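Local atomic coordinates of major pollen allergen Pla l 1 (Plantago lanceolata, PDB entry 4Z8W), a protein that is a major plantain pollen allergen of the Ole e 1 family and probably binds zinc ions. Residues H10-V15 with T114-P119; V49-G54 with P66-H71; E72-K77 with V102-N107. All blocks are in the same frame, centred on the assembly; numbering follows the deposited sequence.

Contact 1: residues H10-V15 with T114-P119; sequences HVEGEV and TRHVKP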
ATOM      1  N   HIS A  10       3.785   7.314  11.955  1.00 38.12           N
ATOM      2  CA  HIS A  10       4.210   7.073  10.559  1.00 36.75           C
ATOM      3  C   HIS A  10       3.679   5.699  10.077  1.00 30.86           C
ATOM      4  O   HIS A  10       3.841   4.701  10.731  1.00 33.47           O
ATOM      5  CB  HIS A  10       5.750   7.185  10.423  1.00 42.67           C
ATOM      6  CG  HIS A  10       6.265   8.597  10.590  1.00 43.85           C
ATOM      7  ND1 HIS A  10       6.612   9.121  11.815  1.00 42.79           N
ATOM      8  CD2 HIS A  10       6.456   9.595   9.687  1.00 44.61           C
ATOM      9  CE1 HIS A  10       6.993  10.377  11.671  1.00 45.14           C
ATOM     10  NE2 HIS A  10       6.896  10.694  10.385  1.00 45.60           N
ATOM     11  N   VAL A  11       3.052   5.664   8.904  1.00 26.01           N
ATOM     12  CA  VAL A  11       2.625   4.392   8.416  1.00 26.30           C
ATOM     13  C   VAL A  11       3.634   3.897   7.399  1.00 25.50           C
ATOM     14  O   VAL A  11       3.824   4.557   6.379  1.00 25.99           O
ATOM     15  CB  VAL A  11       1.251   4.545   7.799  1.00 26.93           C
ATOM     16  CG1 VAL A  11       0.852   3.217   7.170  1.00 22.17           C
ATOM     17  CG2 VAL A  11       0.262   4.975   8.903  1.00 26.41           C
ATOM     18  N   GLU A  12       4.179   2.707   7.618  1.00 24.01           N
ATOM     19  CA  GLU A  12       5.262   2.255   6.745  1.00 26.30           C
ATOM     20  C   GLU A  12       4.873   0.990   6.016  1.00 28.50           C
ATOM     21  O   GLU A  12       4.303   0.080   6.608  1.00 27.17           O
ATOM     22  CB  GLU A  12       6.498   1.987   7.572  1.00 29.76           C
ATOM     23  CG  GLU A  12       7.738   2.442   6.859  1.00 40.65           C
ATOM     24  CD  GLU A  12       8.915   2.586   7.812  1.00 45.89           C
ATOM     25  OE1 GLU A  12       9.281   1.548   8.365  1.00 39.26           O
ATOM     26  OE2 GLU A  12       9.466   3.706   7.948  1.00 41.37           O
ATOM     27  N   GLY A  13       5.156   0.933   4.720  1.00 28.87           N
ATOM     28  CA  GLY A  13       4.886  -0.292   3.957  1.00 26.81           C
ATOM     29  C   GLY A  13       5.752  -0.283   2.704  1.00 26.40           C
ATOM     30  O   GLY A  13       6.486   0.656   2.452  1.00 21.96           O
ATOM     31  N   GLU A  14       5.657  -1.371   1.953  1.00 25.66           N
ATOM     32  CA  GLU A  14       6.439  -1.571   0.722  0.80 28.49           C
ATOM     33  C   GLU A  14       5.579  -1.633  -0.549  1.00 26.31           C
ATOM     34  O   GLU A  14       4.431  -2.100  -0.479  1.00 23.30           O
ATOM     35  CB  GLU A  14       7.255  -2.874   0.820  0.80 28.09           C
ATOM     36  CG  GLU A  14       8.406  -2.860   1.824  0.80 35.84           C
ATOM     37  CD  GLU A  14       7.916  -3.106   3.240  0.80 43.49           C
ATOM     38  OE1 GLU A  14       7.402  -4.221   3.506  0.80 47.09           O
ATOM     39  OE2 GLU A  14       8.048  -2.200   4.086  0.80 45.01           O
ATOM     40  N   VAL A  15       6.125  -1.226  -1.710  1.00 24.05           N
ATOM     41  CA  VAL A  15       5.442  -1.459  -2.978  1.00 22.67           C
ATOM     42  C   VAL A  15       6.417  -2.242  -3.880  1.00 24.23           C
ATOM     43  O   VAL A  15       7.591  -1.866  -3.981  1.00 25.99           O
ATOM     44  CB  VAL A  15       5.031  -0.106  -3.640  1.00 19.83           C
ATOM     45  CG1 VAL A  15       4.429  -0.303  -5.052  1.00 18.70           C
ATOM     46  CG2 VAL A  15       4.009   0.593  -2.744  1.00 19.19           C
ATOM     47  N   THR A 114       5.480   3.724  14.869  1.00 39.33           N
ATOM     48  CA  THR A 114       5.435   3.265  13.476  1.00 35.03           C
ATOM     49  C   THR A 114       4.442   2.120  13.342  1.00 38.50           C
ATOM     50  O   THR A 114       4.541   1.094  14.020  1.00 37.32           O
ATOM     51  CB  THR A 114       6.827   2.833  12.950  1.00 39.15           C
ATOM     52  OG1 THR A 114       7.709   3.943  13.069  1.00 37.58           O
ATOM     53  CG2 THR A 114       6.803   2.513  11.432  1.00 37.73           C
ATOM     54  N   ARG A 115       3.478   2.269  12.448  1.00 34.73           N
ATOM     55  CA  ARG A 115       2.609   1.125  12.158  1.00 29.15           C
ATOM     56  C   ARG A 115       3.002   0.589  10.792  1.00 33.74           C
ATOM     57  O   ARG A 115       3.030   1.367   9.824  1.00 31.60           O
ATOM     58  CB  ARG A 115       1.154   1.605  12.231  1.00 28.49           C
ATOM     59  CG  ARG A 115       0.839   2.328  13.546  1.00 32.54           C
ATOM     60  CD  ARG A 115       0.720   1.330  14.698  1.00 33.58           C
ATOM     61  NE  ARG A 115       0.767   1.934  16.051  1.00 36.57           N
ATOM     62  CZ  ARG A 115      -0.293   2.067  16.873  1.00 42.82           C
ATOM     63  NH1 ARG A 115      -1.506   1.684  16.486  1.00 41.10           N
ATOM     64  NH2 ARG A 115      -0.166   2.610  18.087  1.00 38.47           N
ATOM     65  N   HIS A 116       3.312  -0.712  10.703  1.00 30.53           N
ATOM     66  CA  HIS A 116       3.724  -1.347   9.467  1.00 31.74           C
ATOM     67  C   HIS A 116       2.517  -1.945   8.829  1.00 35.85           C
ATOM     68  O   HIS A 116       1.565  -2.392   9.534  1.00 37.91           O
ATOM     69  CB  HIS A 116       4.784  -2.439   9.764  1.00 37.74           C
ATOM     70  CG  HIS A 116       6.131  -1.876  10.104  1.00 43.43           C
ATOM     71  ND1 HIS A 116       6.579  -1.727  11.405  1.00 54.62           N
ATOM     72  CD2 HIS A 116       7.113  -1.382   9.315  1.00 50.34           C
ATOM     73  CE1 HIS A 116       7.789  -1.198  11.400  1.00 51.38           C
ATOM     74  NE2 HIS A 116       8.136  -0.974  10.144  1.00 55.19           N
ATOM     75  N   VAL A 117       2.481  -1.955   7.506  1.00 24.99           N
ATOM     76  CA  VAL A 117       1.337  -2.545   6.804  1.00 24.15           C
ATOM     77  C   VAL A 117       1.809  -3.646   5.833  1.00 24.52           C
ATOM     78  O   VAL A 117       3.006  -3.733   5.541  1.00 23.86           O
ATOM     79  CB  VAL A 117       0.464  -1.440   6.198  1.00 31.28           C
ATOM     80  CG1 VAL A 117       0.103  -0.421   7.293  1.00 32.42           C
ATOM     81  CG2 VAL A 117       1.194  -0.742   5.073  1.00 24.65           C
ATOM     82  N   LYS A 118       0.885  -4.480   5.347  1.00 22.91           N
ATOM     83  CA  LYS A 118       1.140  -5.511   4.385  1.00 23.55           C
ATOM     84  C   LYS A 118       1.573  -4.872   3.024  1.00 24.36           C
ATOM     85  O   LYS A 118       1.116  -3.752   2.708  1.00 23.12           O
ATOM     86  CB  LYS A 118      -0.113  -6.390   4.167  1.00 26.36           C
ATOM     87  CG  LYS A 118      -0.436  -7.317   5.399  1.00 33.37           C
ATOM     88  CD  LYS A 118      -1.679  -8.201   5.070  1.00 40.16           C
ATOM     89  CE  LYS A 118      -2.162  -9.069   6.257  1.00 50.77           C
ATOM     90  NZ  LYS A 118      -2.656 -10.404   5.786  1.00 50.13           N
ATOM     91  N   PRO A 119       2.426  -5.573   2.263  1.00 24.40           N
ATOM     92  CA  PRO A 119       2.973  -5.003   0.969  1.00 26.35           C
ATOM     93  C   PRO A 119       1.926  -4.996  -0.151  1.00 24.54           C
ATOM     94  O   PRO A 119       0.959  -5.744  -0.110  1.00 22.31           O
ATOM     95  CB  PRO A 119       4.151  -5.939   0.626  1.00 25.12           C
ATOM     96  CG  PRO A 119       3.942  -7.170   1.444  1.00 27.30           C
ATOM     97  CD  PRO A 119       3.168  -6.784   2.700  1.00 26.42           C
TER
HETATM   98  O   HOH W   1       2.217  -1.539   1.239  1.00 21.37           O
HETATM   99  O   HOH W   2       4.653  -3.684   3.463  1.00 24.88           O

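Contact 2: residues V49-G54 with P66-H71; sequences VIYSIG and PVVGYH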
ATOM      1  N   VAL A  49     -14.633   9.249   2.973  1.00 36.22           N
ATOM      2  CA  VAL A  49     -13.231   9.574   3.307  1.00 36.49           C
ATOM      3  C   VAL A  49     -13.139  10.971   3.887  1.00 41.53           C
ATOM      4  O   VAL A  49     -13.558  11.930   3.268  1.00 42.16           O
ATOM      5  CB  VAL A  49     -12.251   9.385   2.103  1.00 42.35           C
ATOM      6  CG1 VAL A  49     -10.822   9.905   2.392  1.00 34.11           C
ATOM      7  CG2 VAL A  49     -12.215   7.924   1.675  1.00 41.16           C
ATOM      8  N   ILE A  50     -12.573  11.129   5.075  1.00 42.38           N
ATOM      9  CA  ILE A  50     -12.448  12.494   5.571  1.00 43.83           C
ATOM     10  C   ILE A  50     -11.070  12.872   6.001  1.00 40.95           C
ATOM     11  O   ILE A  50     -10.862  13.991   6.393  1.00 41.96           O
ATOM     12  CB  ILE A  50     -13.502  12.871   6.631  1.00 46.02           C
ATOM     13  CG1 ILE A  50     -13.398  11.989   7.866  1.00 41.01           C
ATOM     14  CG2 ILE A  50     -14.909  12.788   6.039  1.00 52.47           C
ATOM     15  CD1 ILE A  50     -14.332  12.451   8.969  1.00 45.94           C
ATOM     16  N   TYR A  51     -10.107  11.944   5.921  1.00 37.14           N
ATOM     17  CA  TYR A  51      -8.697  12.272   6.198  1.00 30.39           C
ATOM     18  C   TYR A  51      -7.914  11.436   5.215  1.00 35.53           C
ATOM     19  O   TYR A  51      -8.151  10.199   5.129  1.00 32.24           O
ATOM     20  CB  TYR A  51      -8.307  11.932   7.622  1.00 35.75           C
ATOM     21  CG  TYR A  51      -6.858  12.146   7.987  1.00 36.99           C
ATOM     22  CD1 TYR A  51      -6.419  13.385   8.395  1.00 38.88           C
ATOM     23  CD2 TYR A  51      -5.919  11.082   7.961  1.00 38.56           C
ATOM     24  CE1 TYR A  51      -5.107  13.625   8.780  1.00 35.38           C
ATOM     25  CE2 TYR A  51      -4.574  11.321   8.307  1.00 38.84           C
ATOM     26  CZ  TYR A  51      -4.182  12.612   8.707  1.00 40.93           C
ATOM     27  OH  TYR A  51      -2.869  12.899   9.093  1.00 42.13           O
ATOM     28  N   SER A  52      -7.024  12.103   4.485  0.50 28.24           N
ATOM     29  CA  SER A  52      -6.261  11.489   3.389  0.50 31.86           C
ATOM     30  C   SER A  52      -4.861  12.024   3.387  0.50 30.98           C
ATOM     31  O   SER A  52      -4.695  13.195   3.658  0.50 25.92           O
ATOM     32  CB  SER A  52      -6.867  11.853   2.041  0.50 32.78           C
ATOM     33  OG  SER A  52      -7.895  10.963   1.719  0.50 33.41           O
ATOM     34  N   ILE A  53      -3.877  11.173   3.113  1.00 32.93           N
ATOM     35  CA  ILE A  53      -2.475  11.611   2.964  1.00 34.75           C
ATOM     36  C   ILE A  53      -1.746  10.742   1.905  1.00 37.51           C
ATOM     37  O   ILE A  53      -1.925   9.518   1.873  1.00 35.90           O
ATOM     38  CB  ILE A  53      -1.722  11.713   4.269  1.00 36.39           C
ATOM     39  CG1 ILE A  53      -0.221  11.635   4.018  1.00 39.86           C
ATOM     40  CG2 ILE A  53      -2.188  10.707   5.259  1.00 42.79           C
ATOM     41  CD1 ILE A  53       0.524  11.086   5.183  1.00 45.13           C
ATOM     42  N   GLY A  54      -0.962  11.407   1.041  1.00 36.40           N
ATOM     43  CA  GLY A  54      -0.273  10.787  -0.095  1.00 37.66           C
ATOM     44  C   GLY A  54       1.228  10.819   0.128  1.00 35.37           C
ATOM     45  O   GLY A  54       1.683  11.585   0.940  1.00 37.28           O
ATOM     46  N   PRO A  66       3.428  10.414   7.262  1.00 35.54           N
ATOM     47  CA  PRO A  66       3.333  11.010   8.634  1.00 34.55           C
ATOM     48  C   PRO A  66       1.867  11.325   8.883  1.00 32.38           C
ATOM     49  O   PRO A  66       1.226  11.939   8.061  1.00 38.51           O
ATOM     50  CB  PRO A  66       4.164  12.324   8.505  1.00 33.49           C
ATOM     51  CG  PRO A  66       4.195  12.630   7.043  1.00 38.11           C
ATOM     52  CD  PRO A  66       3.623  11.468   6.234  1.00 34.85           C
ATOM     53  N   VAL A  67       1.306  10.796   9.955  1.00 32.59           N
ATOM     54  CA  VAL A  67      -0.144  10.950  10.208  1.00 30.21           C
ATOM     55  C   VAL A  67      -0.286  11.758  11.512  1.00 30.60           C
ATOM     56  O   VAL A  67       0.483  11.557  12.417  1.00 30.27           O
ATOM     57  CB  VAL A  67      -0.723   9.548  10.411  1.00 30.87           C
ATOM     58  CG1 VAL A  67      -2.152   9.573  11.028  1.00 29.88           C
ATOM     59  CG2 VAL A  67      -0.670   8.823   9.028  1.00 28.98           C
ATOM     60  N   VAL A  68      -1.237  12.665  11.577  1.00 34.71           N
ATOM     61  CA  VAL A  68      -1.481  13.391  12.828  1.00 34.40           C
ATOM     62  C   VAL A  68      -2.815  12.890  13.380  1.00 30.67           C
ATOM     63  O   VAL A  68      -3.826  12.873  12.654  1.00 36.80           O
ATOM     64  CB  VAL A  68      -1.604  14.906  12.543  1.00 36.86           C
ATOM     65  CG1 VAL A  68      -1.750  15.715  13.857  1.00 35.08           C
ATOM     66  CG2 VAL A  68      -0.411  15.395  11.698  1.00 41.00           C
ATOM     67  N   GLY A  69      -2.832  12.501  14.640  1.00 33.53           N
ATOM     68  CA  GLY A  69      -4.108  12.192  15.321  1.00 40.09           C
ATOM     69  C   GLY A  69      -4.378  10.689  15.222  1.00 43.65           C
ATOM     70  O   GLY A  69      -3.718   9.984  14.421  1.00 37.35           O
ATOM     71  N   TYR A  70      -5.310  10.187  16.035  1.00 36.00           N
ATOM     72  CA  TYR A  70      -5.712   8.776  15.912  1.00 37.23           C
ATOM     73  C   TYR A  70      -6.787   8.706  14.816  1.00 33.12           C
ATOM     74  O   TYR A  70      -7.463   9.721  14.548  1.00 29.74           O
ATOM     75  CB  TYR A  70      -6.240   8.203  17.247  1.00 38.18           C
ATOM     76  CG  TYR A  70      -5.220   8.188  18.369  1.00 35.77           C
ATOM     77  CD1 TYR A  70      -4.316   7.141  18.513  1.00 37.63           C
ATOM     78  CD2 TYR A  70      -5.197   9.244  19.328  1.00 45.45           C
ATOM     79  CE1 TYR A  70      -3.400   7.133  19.579  1.00 40.40           C
ATOM     80  CE2 TYR A  70      -4.301   9.251  20.391  1.00 39.02           C
ATOM     81  CZ  TYR A  70      -3.417   8.200  20.506  1.00 43.24           C
ATOM     82  OH  TYR A  70      -2.541   8.198  21.549  1.00 43.46           O
ATOM     83  N   HIS A  71      -6.964   7.544  14.170  1.00 31.52           N
ATOM     84  CA  HIS A  71      -8.014   7.459  13.134  1.00 29.44           C
ATOM     85  C   HIS A  71      -8.598   6.099  13.107  1.00 26.91           C
ATOM     86  O   HIS A  71      -8.047   5.168  13.698  1.00 29.83           O
ATOM     87  CB  HIS A  71      -7.520   7.865  11.712  1.00 34.18           C
ATOM     88  CG  HIS A  71      -6.943   9.246  11.628  1.00 32.14           C
ATOM     89  ND1 HIS A  71      -7.675  10.354  11.252  1.00 33.77           N
ATOM     90  CD2 HIS A  71      -5.695   9.703  11.916  1.00 32.27           C
ATOM     91  CE1 HIS A  71      -6.909  11.433  11.314  1.00 27.20           C
ATOM     92  NE2 HIS A  71      -5.709  11.068  11.726  1.00 31.56           N
TER

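Contact 3: residues E72-K77 with V102-N107; sequences EDCEIK and VDLSKN. With ZN (zinc ion), chain B.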
ATOM      1  N   GLU A  72      -9.759   5.985  12.456  1.00 26.53           N
ATOM      2  CA  GLU A  72     -10.435   4.687  12.246  1.00 29.30           C
ATOM      3  C   GLU A  72     -10.738   4.558  10.766  1.00 26.40           C
ATOM      4  O   GLU A  72     -10.770   5.601  10.023  1.00 22.27           O
ATOM      5  CB  GLU A  72     -11.784   4.597  13.079  1.00 27.35           C
ATOM      6  CG  GLU A  72     -11.645   4.705  14.625  1.00 28.57           C
ATOM      7  CD  GLU A  72     -10.885   3.543  15.331  1.00 28.54           C
ATOM      8  OE1 GLU A  72     -10.519   2.556  14.667  1.00 30.69           O
ATOM      9  OE2 GLU A  72     -10.673   3.595  16.583  1.00 26.85           O
ATOM     10  N   ASP A  73     -10.890   3.304  10.344  1.00 24.87           N
ATOM     11  CA  ASP A  73     -11.334   2.932   8.995  1.00 29.74           C
ATOM     12  C   ASP A  73     -10.317   3.488   8.027  1.00 29.29           C
ATOM     13  O   ASP A  73     -10.664   4.196   7.088  1.00 28.68           O
ATOM     14  CB  ASP A  73     -12.750   3.436   8.637  1.00 28.27           C
ATOM     15  CG  ASP A  73     -13.751   3.194   9.739  1.00 35.84           C
ATOM     16  OD1 ASP A  73     -13.772   2.107  10.299  1.00 30.26           O
ATOM     17  OD2 ASP A  73     -14.545   4.091  10.044  1.00 42.35           O
ATOM     18  N   CYS A  74      -9.061   3.105   8.252  1.00 24.26           N
ATOM     19  CA  CYS A  74      -7.958   3.578   7.435  1.00 25.54           C
ATOM     20  C   CYS A  74      -7.403   2.501   6.532  1.00 26.64           C
ATOM     21  O   CYS A  74      -7.170   1.346   6.993  1.00 25.09           O
ATOM     22  CB  CYS A  74      -6.830   4.022   8.360  1.00 28.68           C
ATOM     23  SG  CYS A  74      -7.297   5.394   9.423  1.00 35.78           S
ATOM     24  N   GLU A  75      -7.050   2.874   5.306  1.00 22.38           N
ATOM     25  CA  GLU A  75      -6.370   1.942   4.448  1.00 22.84           C
ATOM     26  C   GLU A  75      -5.535   2.590   3.394  1.00 23.23           C
ATOM     27  O   GLU A  75      -5.786   3.766   3.010  1.00 24.28           O
ATOM     28  CB  GLU A  75      -7.334   0.903   3.822  1.00 30.38           C
ATOM     29  CG  GLU A  75      -8.261   1.495   2.803  1.00 39.85           C
ATOM     30  CD  GLU A  75      -9.504   0.607   2.573  1.00 48.82           C
ATOM     31  OE1 GLU A  75     -10.111   0.746   1.510  1.00 54.12           O
ATOM     32  OE2 GLU A  75      -9.895  -0.179   3.458  1.00 53.27           O
ATOM     33  N   ILE A  76      -4.514   1.851   2.954  1.00 22.11           N
ATOM     34  CA  ILE A  76      -3.548   2.340   1.970  1.00 21.72           C
ATOM     35  C   ILE A  76      -3.856   1.732   0.595  1.00 26.21           C
ATOM     36  O   ILE A  76      -3.942   0.477   0.447  1.00 21.96           O
ATOM     37  CB  ILE A  76      -2.082   2.120   2.369  1.00 22.48           C
ATOM     38  CG1 ILE A  76      -1.712   2.909   3.618  1.00 27.41           C
ATOM     39  CG2 ILE A  76      -1.140   2.694   1.278  1.00 21.89           C
ATOM     40  CD1 ILE A  76      -2.169   2.235   4.888  1.00 31.96           C
ATOM     41  N   LYS A  77      -4.002   2.599  -0.429  1.00 25.93           N
ATOM     42  CA  LYS A  77      -4.162   2.112  -1.828  1.00 23.37           C
ATOM     43  C   LYS A  77      -3.030   2.553  -2.758  1.00 23.07           C
ATOM     44  O   LYS A  77      -2.412   3.587  -2.527  1.00 23.08           O
ATOM     45  CB  LYS A  77      -5.553   2.490  -2.403  1.00 23.14           C
ATOM     46  CG  LYS A  77      -5.792   3.996  -2.646  1.00 33.11           C
ATOM     47  CD  LYS A  77      -7.270   4.198  -3.091  1.00 34.81           C
ATOM     48  CE  LYS A  77      -7.647   5.669  -3.251  1.00 43.60           C
ATOM     49  NZ  LYS A  77      -6.534   6.434  -3.882  1.00 41.51           N
ATOM     50  N   VAL A 102      -4.553  -0.473   8.125  1.00 22.60           N
ATOM     51  CA  VAL A 102      -3.642  -0.064   9.164  1.00 26.29           C
ATOM     52  C   VAL A 102      -4.476   0.235  10.391  1.00 28.91           C
ATOM     53  O   VAL A 102      -5.631   0.679  10.290  1.00 23.46           O
ATOM     54  CB  VAL A 102      -2.784   1.169   8.756  1.00 23.74           C
ATOM     55  CG1 VAL A 102      -3.642   2.388   8.418  1.00 27.55           C
ATOM     56  CG2 VAL A 102      -1.701   1.499   9.766  1.00 21.72           C
ATOM     57  N   ASP A 103      -3.848   0.030  11.547  1.00 28.62           N
ATOM     58  CA  ASP A 103      -4.445   0.320  12.868  1.00 31.13           C
ATOM     59  C   ASP A 103      -3.838   1.598  13.414  1.00 26.93           C
ATOM     60  O   ASP A 103      -2.672   1.625  13.813  1.00 29.51           O
ATOM     61  CB  ASP A 103      -4.182  -0.858  13.825  1.00 31.02           C
ATOM     62  CG  ASP A 103      -4.496  -0.534  15.291  1.00 36.42           C
ATOM     63  OD1 ASP A 103      -5.217   0.460  15.574  1.00 32.45           O
ATOM     64  OD2 ASP A 103      -4.027  -1.330  16.166  1.00 35.33           O
ATOM     65  N   LEU A 104      -4.651   2.641  13.452  1.00 22.36           N
ATOM     66  CA  LEU A 104      -4.254   3.928  14.028  1.00 27.72           C
ATOM     67  C   LEU A 104      -5.220   4.249  15.199  1.00 28.82           C
ATOM     68  O   LEU A 104      -5.436   5.442  15.528  1.00 29.07           O
ATOM     69  CB  LEU A 104      -4.307   5.088  12.991  1.00 24.59           C
ATOM     70  CG  LEU A 104      -3.309   4.843  11.796  1.00 25.85           C
ATOM     71  CD1 LEU A 104      -3.671   5.765  10.612  1.00 25.17           C
ATOM     72  CD2 LEU A 104      -1.822   5.059  12.198  1.00 26.95           C
ATOM     73  N   SER A 105      -5.781   3.187  15.806  1.00 25.80           N
ATOM     74  CA  SER A 105      -6.796   3.367  16.885  1.00 29.63           C
ATOM     75  C   SER A 105      -6.115   3.725  18.206  1.00 31.58           C
ATOM     76  O   SER A 105      -5.076   3.086  18.604  1.00 28.90           O
ATOM     77  CB  SER A 105      -7.640   2.080  17.107  1.00 31.92           C
ATOM     78  OG  SER A 105      -8.775   2.300  17.962  1.00 30.67           O
ATOM     79  N   LYS A 106      -6.679   4.740  18.870  1.00 31.50           N
ATOM     80  CA  LYS A 106      -6.358   5.073  20.257  1.00 31.63           C
ATOM     81  C   LYS A 106      -6.681   3.951  21.242  1.00 31.71           C
ATOM     82  O   LYS A 106      -6.047   3.850  22.310  1.00 31.73           O
ATOM     83  CB  LYS A 106      -7.153   6.335  20.643  1.00 35.17           C
ATOM     84  CG  LYS A 106      -6.876   6.915  22.035  1.00 36.49           C
ATOM     85  CD  LYS A 106      -8.037   7.862  22.407  1.00 40.89           C
ATOM     86  CE  LYS A 106      -8.063   8.235  23.893  1.00 51.37           C
ATOM     87  NZ  LYS A 106      -6.931   9.169  24.184  1.00 52.76           N
ATOM     88  N   ASN A 107      -7.638   3.075  20.887  1.00 28.89           N
ATOM     89  CA  ASN A 107      -8.224   2.171  21.868  1.00 32.49           C
ATOM     90  C   ASN A 107      -7.528   0.838  22.182  1.00 32.98           C
ATOM     91  O   ASN A 107      -8.174  -0.137  22.591  1.00 33.70           O
ATOM     92  CB  ASN A 107      -9.727   1.957  21.548  1.00 28.51           C
ATOM     93  CG  ASN A 107     -10.403   3.251  21.205  1.00 29.93           C
ATOM     94  OD1 ASN A 107     -10.221   4.244  21.912  1.00 25.60           O
ATOM     95  ND2 ASN A 107     -11.230   3.240  20.145  1.00 27.96           N
TER
HETATM   96 ZN    ZN B 201     -15.278   2.078  11.639  1.00 30.27          ZN
HETATM   97  O   HOH W   3      -9.263   5.769  17.671  1.00 28.79           O
HETATM   98  O   HOH W   4     -12.866   4.243  18.069  1.00 32.77           O

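Contact 1: residues H10-V15 with T114-P119
E12 lays its side chain alongside the imidazole of H116, both pointing the same way from one face of the sheet, with E12 CB 3.8 Å from H116 CD2. The carboxylate and ring planes are turned 62° apart, and the approach of H116 NE2 to E12 OE1, at 3.3 Å, gives no more than a weak, bent hydrogen bond. The firmer partner of this carboxylate is R64, which forms a salt bridge with OE2. H116 keeps CG anti to its own carbonyl carbon (chi1 -74°), which puts the ring beside E12, and on one face of that ring the methyl CG2 of T114 sits 3.8 Å above the plane, displaced toward the rim. That same methyl also touches E12 CB, so three residues pack together on this side.

V11 lies on the other face, where its CG1 meets V117 CG1 at 3.7 Å, the two valines crossing at about a right angle. At the end of the paired strand, V117 CG2 makes a separate contact, 3.9 Å from the CA of G13.

Beneath the side chains runs a short parallel ladder. R115 N donates to H10 O, R115 O accepts from E12 N at 2.8 Å, and V117 N donates to E12 O. After V117 the regular pairing is interrupted, where strand 114-123 is broken by a bulge or short loop. There one water donates to both E14 O and K118 O, another links E14 N to V117 O, and backbone bonding resumes between E14 and L120.

Strand 8-18 also pairs on its antiparallel side with strand 62-68, through V11 with L65 and G13 with Y63. V11, R115 and V117 meanwhile pack on V102 of strand 100-102, in the other sheet, so this parallel pair forms part of the packing between the two sheets.

Contact 2: residues V49-G54 with P66-H71
Y51 of strand 51-56 stacks on H71, in the loop that follows strand 62-68; these two strands are successive in the chain but belong to different sheets, an arrangement consistent with the transthyretin-like sandwich of the Ole e 1 family. The strand segments 51-54 and 66-68 run antiparallel at 161°, but their axes stay 8.4 Å apart, and the gap is bridged by side chains reaching over to the other segment, Y51 OH as far as the backbone N of V68. Y51 lies on a classic beta bulge, where it and I50 both face C42 of strand 37-42.

The aromatic component is a face-to-face stack, with ring centroids 3.9 Å apart and planes inclined by 22°. H71 CE1 sits over the centre of the tyrosine ring, whereas Y51 CD2 falls toward the rim of the imidazole. Y51 directs CG anti to its backbone N (chi1 176°), and the ring extends from its strand toward the other segment.

The polar component is concentrated on V68, whose backbone N and O are both engaged by side chains. V68 N donates to Y51 OH at 3.0 Å in a nearly straight bond, and H71 NE2 donates to V68 O at 2.8 Å, with that oxygen close to the imidazole plane. H71 ND1 is hydrogen-bonded to D44 OD2, so both ring nitrogens are held and the rotation of the ring is fixed. The nearby carboxylate may also favour a positively charged imidazole.

The apolar component completes the contact. V67 CG1 lies 4.0 Å from Y51 CE2, while the other branch, V67 CG2, comes only loosely near I53 CG2. V67 also packs on L40 and F9. Nearer G54, I53 and P66 cross obliquely and are pressed together: I53 CD1 lies 3.3 Å from P66 CD, tighter than usual van der Waals contact.

Contact 3: residues E72-K77 with V102-N107
C74 and V102 meet through C74 CB and V102 CG1, 3.6 Å apart. This methyl stands between the backbone N and the carbonyl carbon of V102 (chi1 59°), from where it also touches I76 CD1 at 3.8 Å. The backbones are joined more loosely: V102 N reaches C74 O at 3.4 Å, a weak hydrogen bond. C74 SG, disulfide-bonded to C42, lies 3.8 Å from L104 CD1, which brings the leucine against the bridge.

E72 starts away from the other segment, but its chain bends at chi2 (-66°) and brings the carboxylate back to S105. S105 OG donates to E72 OE2 at 2.7 Å, meeting it on the syn side and 19° out of the carboxylate plane. Two waters donate to the same oxygen, one of them also bound by K106 N, so three donors grip OE2. S105 OG in turn accepts from N107 N at 3.2 Å, forming an ST turn, just after an Asx turn in which D103 OD1 accepts from S105 N. The two turns are consistent with a fixed setting of the serine hydroxyl toward E72.

Between E72 and C74, D73 turns outward and binds zinc through OD1 at 2.0 Å. D45 supplies a second ligand, making an aspartate metal site at the start of strand 74-80, an inner strand joined to the neighbouring strand 37-42 by the C42-C74 disulfide.

Overall arrangement
Contact 1 closes a long chain loop within which contacts 2 and 3 lie in series. Contacts 2 and 3 are the nearest pair, their centres about 9 Å apart, and a probable hydrogen bond of 2.9 Å from H71 N to L104 O joins them. Contact 1 lies about 12 Å from contact 3, centre to centre, and meets it through V117 CG1 and V102 CB at 3.6 Å, with R115 NH1 also reaching D103 O. Toward contact 2, V11 CG2 packs on V67 CG2. Contact 3 carries the zinc ligand D73; the side chain of H71 in contact 2 is about 10 Å from the ion, while contact 1 lies away from the metal.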